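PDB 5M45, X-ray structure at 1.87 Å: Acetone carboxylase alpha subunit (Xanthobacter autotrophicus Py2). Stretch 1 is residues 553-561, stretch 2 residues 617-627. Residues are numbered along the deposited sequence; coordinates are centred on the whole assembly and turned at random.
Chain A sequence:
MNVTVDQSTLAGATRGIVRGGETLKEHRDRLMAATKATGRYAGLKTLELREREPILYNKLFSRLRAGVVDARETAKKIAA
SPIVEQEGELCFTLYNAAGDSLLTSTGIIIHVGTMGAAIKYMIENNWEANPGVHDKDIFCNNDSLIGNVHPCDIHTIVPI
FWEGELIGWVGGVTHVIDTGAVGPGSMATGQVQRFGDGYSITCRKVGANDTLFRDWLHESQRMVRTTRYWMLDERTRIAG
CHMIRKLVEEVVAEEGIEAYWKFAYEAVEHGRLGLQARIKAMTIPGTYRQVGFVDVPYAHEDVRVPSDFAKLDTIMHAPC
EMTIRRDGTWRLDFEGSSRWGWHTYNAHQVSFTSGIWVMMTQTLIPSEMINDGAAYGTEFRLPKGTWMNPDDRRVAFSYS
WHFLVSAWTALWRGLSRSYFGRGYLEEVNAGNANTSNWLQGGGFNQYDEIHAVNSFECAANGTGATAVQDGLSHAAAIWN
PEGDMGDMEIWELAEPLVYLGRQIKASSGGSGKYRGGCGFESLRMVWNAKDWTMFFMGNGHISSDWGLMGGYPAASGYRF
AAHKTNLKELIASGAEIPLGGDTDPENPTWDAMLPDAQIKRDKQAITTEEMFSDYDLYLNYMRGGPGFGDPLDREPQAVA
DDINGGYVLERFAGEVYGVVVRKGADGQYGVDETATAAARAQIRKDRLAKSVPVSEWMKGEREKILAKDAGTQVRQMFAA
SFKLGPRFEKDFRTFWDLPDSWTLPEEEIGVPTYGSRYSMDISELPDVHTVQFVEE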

ATOM      1  N   PRO A 553       8.929   4.543 -39.853  1.00 11.76           N
ATOM      2  CA  PRO A 553       8.275   4.114 -38.619  1.00 11.54           C
ATOM      3  C   PRO A 553       6.788   3.783 -38.851  1.00 11.61           C
ATOM      4  O   PRO A 553       6.157   4.362 -39.739  1.00 11.67           O
ATOM      5  CB  PRO A 553       8.349   5.360 -37.720  1.00 11.55           C
ATOM      6  CG  PRO A 553       9.381   6.259 -38.342  1.00 11.66           C
ATOM      7  CD  PRO A 553       9.298   5.972 -39.800  1.00 11.75           C
ATOM      8  N   ALA A 554       6.250   2.895 -38.024  1.00 11.55           N
ATOM      9  CA  ALA A 554       4.800   2.743 -37.921  1.00 11.74           C
ATOM     10  C   ALA A 554       4.135   4.082 -37.581  1.00 11.83           C
ATOM     11  O   ALA A 554       4.783   5.007 -37.068  1.00 11.78           O
ATOM     12  CB  ALA A 554       4.460   1.735 -36.834  1.00 11.51           C
ATOM     13  N   ALA A 555       2.819   4.156 -37.808  1.00 12.07           N
ATOM     14  CA  ALA A 555       2.011   5.284 -37.335  1.00 12.17           C
ATOM     15  C   ALA A 555       2.090   5.431 -35.818  1.00 12.21           C
ATOM     16  O   ALA A 555       2.307   4.446 -35.114  1.00 12.22           O
ATOM     17  CB  ALA A 555       0.562   5.104 -37.758  1.00 12.27           C
ATOM     18  N   SER A 556       1.891   6.663 -35.329  1.00 12.55           N
ATOM     19  CA  SER A 556       1.846   6.986 -33.904  1.00 12.56           C
ATOM     20  C   SER A 556       0.380   6.968 -33.407  1.00 12.83           C
ATOM     21  O   SER A 556      -0.524   6.604 -34.161  1.00 13.08           O
ATOM     22  CB  SER A 556       2.552   8.333 -33.650  1.00 12.68           C
ATOM     23  OG  SER A 556       1.874   9.436 -34.256  1.00 12.74           O
ATOM     24  N   GLY A 557       0.146   7.345 -32.147  1.00 12.84           N
ATOM     25  CA  GLY A 557      -1.154   7.119 -31.499  1.00 12.71           C
ATOM     26  C   GLY A 557      -2.046   8.340 -31.462  1.00 12.60           C
ATOM     27  O   GLY A 557      -1.577   9.478 -31.620  1.00 12.83           O
ATOM     28  N   TYR A 558      -3.340   8.093 -31.259  1.00 12.52           N
ATOM     29  CA  TYR A 558      -4.329   9.122 -31.020  1.00 12.62           C
ATOM     30  C   TYR A 558      -5.501   8.547 -30.204  1.00 12.81           C
ATOM     31  O   TYR A 558      -5.618   7.341 -30.033  1.00 12.79           O
ATOM     32  CB  TYR A 558      -4.814   9.767 -32.334  1.00 12.62           C
ATOM     33  CG  TYR A 558      -5.706   8.863 -33.195  1.00 12.58           C
ATOM     34  CD1 TYR A 558      -5.163   7.940 -34.077  1.00 12.48           C
ATOM     35  CD2 TYR A 558      -7.097   8.927 -33.103  1.00 12.65           C
ATOM     36  CE1 TYR A 558      -5.975   7.108 -34.854  1.00 12.53           C
ATOM     37  CE2 TYR A 558      -7.926   8.084 -33.882  1.00 12.74           C
ATOM     38  CZ  TYR A 558      -7.369   7.179 -34.749  1.00 12.64           C
ATOM     39  OH  TYR A 558      -8.190   6.334 -35.516  1.00 12.76           O
ATOM     40  N   ARG A 559      -6.320   9.461 -29.687  1.00 13.20           N
ATOM     41  CA  ARG A 559      -7.500   9.185 -28.866  1.00 13.46           C
ATOM     42  C   ARG A 559      -8.792   9.481 -29.629  1.00 13.53           C
ATOM     43  O   ARG A 559      -8.890  10.528 -30.291  1.00 13.66           O
ATOM     44  CB  ARG A 559      -7.459  10.113 -27.611  1.00 13.87           C
ATOM     45  CG  ARG A 559      -8.727  10.184 -26.807  1.00 14.39           C
ATOM     46  CD  ARG A 559      -8.582  10.895 -25.460  1.00 14.61           C
ATOM     47  NE  ARG A 559      -8.298  12.343 -25.524  1.00 14.73           N
ATOM     48  CZ  ARG A 559      -8.516  13.190 -24.504  1.00 14.82           C
ATOM     49  NH1 ARG A 559      -9.072  12.782 -23.357  1.00 14.85           N
ATOM     50  NH2 ARG A 559      -8.194  14.462 -24.624  1.00 14.97           N
ATOM     51  N   PHE A 560      -9.761   8.574 -29.529  1.00 13.22           N
ATOM     52  CA  PHE A 560     -11.179   8.834 -29.823  1.00 13.39           C
ATOM     53  C   PHE A 560     -12.072   8.315 -28.704  1.00 13.25           C
ATOM     54  O   PHE A 560     -12.043   7.127 -28.395  1.00 12.99           O
ATOM     55  CB  PHE A 560     -11.659   8.177 -31.138  1.00 13.51           C
ATOM     56  CG  PHE A 560     -13.130   8.397 -31.423  1.00 13.72           C
ATOM     57  CD1 PHE A 560     -13.558   9.522 -32.109  1.00 14.06           C
ATOM     58  CD2 PHE A 560     -14.098   7.449 -31.021  1.00 13.97           C
ATOM     59  CE1 PHE A 560     -14.931   9.734 -32.355  1.00 14.34           C
ATOM     60  CE2 PHE A 560     -15.450   7.644 -31.285  1.00 14.15           C
ATOM     61  CZ  PHE A 560     -15.865   8.797 -31.942  1.00 14.46           C
ATOM     62  N   ALA A 561     -12.872   9.219 -28.133  1.00 13.38           N
ATOM     63  CA  ALA A 561     -13.917   8.900 -27.176  1.00 13.62           C
ATOM     64  C   ALA A 561     -15.114   9.802 -27.386  1.00 14.06           C
ATOM     65  O   ALA A 561     -14.960  10.951 -27.843  1.00 14.00           O
ATOM     66  CB  ALA A 561     -13.405   9.055 -25.751  1.00 13.46           C
TER
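Stretch 2 617-627: LYLNYMRGGPG

Stretch 2 enters as an extended strand from L617 and runs on as an open, still largely extended segment to G627. It runs against stretch 1, whose residues R559 to A561 form the start of a strand. The two strand axes approach to 5.0 Å with their N-to-C directions 153° apart, an antiparallel pairing well short of perfect alignment. A561 and Y618 form a non-hydrogen-bonded antiparallel pair with CA atoms 4.6 Å apart, their side chains on the same face of the sheet. Next to it, L619 N donates to F560 O at 3.0 Å with a nearly straight angle of 164°, and A561 CA approaches L617 O at 3.4 Å in a CA-H...O contact. Farther along, a water takes over from direct pairing: it accepts from F560 N and donates to Y558 O and L619 O.

The side chains of F560 and L619 meet CB to CB at 3.8 Å, while F560 CE2 lies 4.4 Å from L617 CB; an aromatic ring and two leucines suit this buried, apolar ground. L619 CD2 also reaches Y558 OH, at 3.6 Å. Y621, in the t rotamer, points toward stretch 1. Its ring lies obliquely to that of Y558, with planes at 48° and Y558 CD1 3.7 Å from Y621 CE2, and its length carries the hydroxyl to the loop, where Y621 OH donates to S556 O at 2.9 Å. A second water donates to both A555 O and Y621 OH and accepts from G624 N.

Glycine suits position 557: G557 CA lies over one face of the R623 guanidinium, 3.7 Å from R623 NH2, and an ideal CB would clash with that nitrogen. Finally, the small A554 side chain fits closely against backbone, its CB 3.2 Å from G624 O and 3.7 Å from G625 O.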

ATOM      1  N   LEU A 617     -18.742   5.851 -26.091  1.00 13.11           N
ATOM      2  CA  LEU A 617     -17.832   5.114 -26.982  1.00 12.82           C
ATOM      3  C   LEU A 617     -16.372   5.338 -26.636  1.00 12.48           C
ATOM      4  O   LEU A 617     -15.998   6.423 -26.213  1.00 12.30           O
ATOM      5  CB  LEU A 617     -18.050   5.535 -28.432  1.00 12.95           C
ATOM      6  CG  LEU A 617     -19.412   5.254 -29.071  1.00 13.17           C
ATOM      7  CD1 LEU A 617     -19.442   5.824 -30.484  1.00 13.19           C
ATOM      8  CD2 LEU A 617     -19.757   3.772 -29.077  1.00 13.23           C
ATOM      9  N   TYR A 618     -15.566   4.302 -26.849  1.00 12.33           N
ATOM     10  CA  TYR A 618     -14.100   4.314 -26.626  1.00 12.29           C
ATOM     11  C   TYR A 618     -13.451   3.519 -27.766  1.00 12.46           C
ATOM     12  O   TYR A 618     -13.850   2.365 -28.015  1.00 12.36           O
ATOM     13  CB  TYR A 618     -13.805   3.659 -25.254  1.00 12.11           C
ATOM     14  CG  TYR A 618     -12.348   3.597 -24.766  1.00 11.89           C
ATOM     15  CD1 TYR A 618     -11.384   2.785 -25.395  1.00 11.79           C
ATOM     16  CD2 TYR A 618     -11.944   4.302 -23.610  1.00 11.89           C
ATOM     17  CE1 TYR A 618     -10.078   2.713 -24.935  1.00 11.56           C
ATOM     18  CE2 TYR A 618     -10.635   4.233 -23.150  1.00 11.78           C
ATOM     19  CZ  TYR A 618      -9.705   3.428 -23.806  1.00 11.59           C
ATOM     20  OH  TYR A 618      -8.389   3.325 -23.347  1.00 11.32           O
ATOM     21  N   LEU A 619     -12.470   4.136 -28.463  1.00 12.61           N
ATOM     22  CA  LEU A 619     -11.686   3.435 -29.521  1.00 12.72           C
ATOM     23  C   LEU A 619     -10.391   2.857 -28.951  1.00 12.51           C
ATOM     24  O   LEU A 619      -9.556   3.615 -28.484  1.00 12.55           O
ATOM     25  CB  LEU A 619     -11.372   4.377 -30.698  1.00 12.86           C
ATOM     26  CG  LEU A 619     -10.543   3.781 -31.846  1.00 12.91           C
ATOM     27  CD1 LEU A 619     -11.346   2.730 -32.582  1.00 12.93           C
ATOM     28  CD2 LEU A 619     -10.074   4.851 -32.840  1.00 13.18           C
ATOM     29  N   ASN A 620     -10.229   1.538 -28.993  1.00 12.49           N
ATOM     30  CA  ASN A 620      -8.963   0.855 -28.665  1.00 12.21           C
ATOM     31  C   ASN A 620      -8.128   0.611 -29.928  1.00 12.28           C
ATOM     32  O   ASN A 620      -8.528  -0.161 -30.812  1.00 12.57           O
ATOM     33  CB  ASN A 620      -9.228  -0.498 -27.957  1.00 12.22           C
ATOM     34  CG  ASN A 620      -8.084  -0.916 -27.033  1.00 12.00           C
ATOM     35  OD1 ASN A 620      -7.389  -0.079 -26.500  1.00 12.12           O
ATOM     36  ND2 ASN A 620      -7.895  -2.225 -26.849  1.00 11.97           N
ATOM     37  N   TYR A 621      -6.981   1.278 -30.034  1.00 12.18           N
ATOM     38  CA  TYR A 621      -6.127   1.253 -31.249  1.00 12.20           C
ATOM     39  C   TYR A 621      -4.777   0.615 -30.889  1.00 12.09           C
ATOM     40  O   TYR A 621      -4.010   1.161 -30.064  1.00 11.84           O
ATOM     41  CB  TYR A 621      -5.998   2.713 -31.808  1.00 12.26           C
ATOM     42  CG  TYR A 621      -4.811   3.061 -32.732  1.00 12.29           C
ATOM     43  CD1 TYR A 621      -4.161   2.108 -33.533  1.00 12.35           C
ATOM     44  CD2 TYR A 621      -4.375   4.393 -32.833  1.00 12.42           C
ATOM     45  CE1 TYR A 621      -3.075   2.458 -34.357  1.00 12.39           C
ATOM     46  CE2 TYR A 621      -3.298   4.751 -33.673  1.00 12.56           C
ATOM     47  CZ  TYR A 621      -2.648   3.776 -34.407  1.00 12.58           C
ATOM     48  OH  TYR A 621      -1.576   4.140 -35.195  1.00 13.39           O
ATOM     49  N   MET A 622      -4.490  -0.528 -31.517  1.00 12.26           N
ATOM     50  CA  MET A 622      -3.205  -1.238 -31.349  1.00 12.35           C
ATOM     51  C   MET A 622      -2.215  -0.878 -32.460  1.00 12.31           C
ATOM     52  O   MET A 622      -2.578  -0.849 -33.644  1.00 12.33           O
ATOM     53  CB  MET A 622      -3.419  -2.767 -31.330  1.00 12.57           C
ATOM     54  CG  MET A 622      -3.796  -3.335 -29.967  1.00 12.57           C
ATOM     55  SD  MET A 622      -5.214  -2.613 -29.090  1.00 13.03           S
ATOM     56  CE  MET A 622      -6.541  -3.031 -30.214  1.00 13.19           C
ATOM     57  N   ARG A 623      -0.964  -0.635 -32.086  1.00 12.17           N
ATOM     58  CA  ARG A 623       0.024  -0.103 -33.052  1.00 12.08           C
ATOM     59  C   ARG A 623       0.603  -1.124 -34.042  1.00 11.99           C
ATOM     60  O   ARG A 623       0.655  -2.334 -33.780  1.00 11.98           O
ATOM     61  CB  ARG A 623       1.217   0.534 -32.312  1.00 12.14           C
ATOM     62  CG  ARG A 623       0.921   1.480 -31.140  1.00 12.11           C
ATOM     63  CD  ARG A 623       0.020   2.654 -31.498  1.00 12.35           C
ATOM     64  NE  ARG A 623      -0.061   3.598 -30.357  1.00 12.31           N
ATOM     65  CZ  ARG A 623      -1.149   3.917 -29.657  1.00 12.27           C
ATOM     66  NH1 ARG A 623      -2.357   3.431 -29.924  1.00 12.59           N
ATOM     67  NH2 ARG A 623      -1.031   4.793 -28.665  1.00 12.38           N
ATOM     68  N   GLY A 624       1.058  -0.595 -35.167  1.00 11.85           N
ATOM     69  CA  GLY A 624       1.803  -1.343 -36.160  1.00 11.75           C
ATOM     70  C   GLY A 624       3.300  -1.375 -35.868  1.00 11.51           C
ATOM     71  O   GLY A 624       3.792  -0.770 -34.899  1.00 11.41           O
ATOM     72  N   GLY A 625       4.004  -2.130 -36.709  1.00 11.53           N
ATOM     73  CA  GLY A 625       5.466  -2.263 -36.675  1.00 11.38           C
ATOM     74  C   GLY A 625       6.166  -1.542 -37.847  1.00 11.39           C
ATOM     75  O   GLY A 625       5.507  -1.188 -38.818  1.00 11.29           O
ATOM     76  N   PRO A 626       7.493  -1.332 -37.735  1.00 11.23           N
ATOM     77  CA  PRO A 626       8.290  -0.590 -38.721  1.00 11.39           C
ATOM     78  C   PRO A 626       8.582  -1.301 -40.058  1.00 11.38           C
ATOM     79  O   PRO A 626       8.607  -2.536 -40.144  1.00 11.22           O
ATOM     80  CB  PRO A 626       9.593  -0.323 -37.968  1.00 11.32           C
ATOM     81  CG  PRO A 626       9.738  -1.510 -37.038  1.00 11.32           C
ATOM     82  CD  PRO A 626       8.312  -1.795 -36.594  1.00 11.20           C
ATOM     83  N   GLY A 627       8.813  -0.495 -41.091  1.00 11.55           N
ATOM     84  CA  GLY A 627       9.064  -0.996 -42.453  1.00 11.77           C
ATOM     85  C   GLY A 627      10.561  -1.236 -42.761  1.00 11.89           C
ATOM     86  O   GLY A 627      11.449  -0.851 -41.954  1.00 11.81           O
TER
HETATM   87  O   HOH W   1       0.604   2.303 -35.600  1.00 11.82           O
HETATM   88  O   HOH W   2      -4.515   5.286 -28.541  1.00  8.78           O
HETATM   89  O   HOH W   3      -8.381   6.160 -29.853  1.00 21.50           O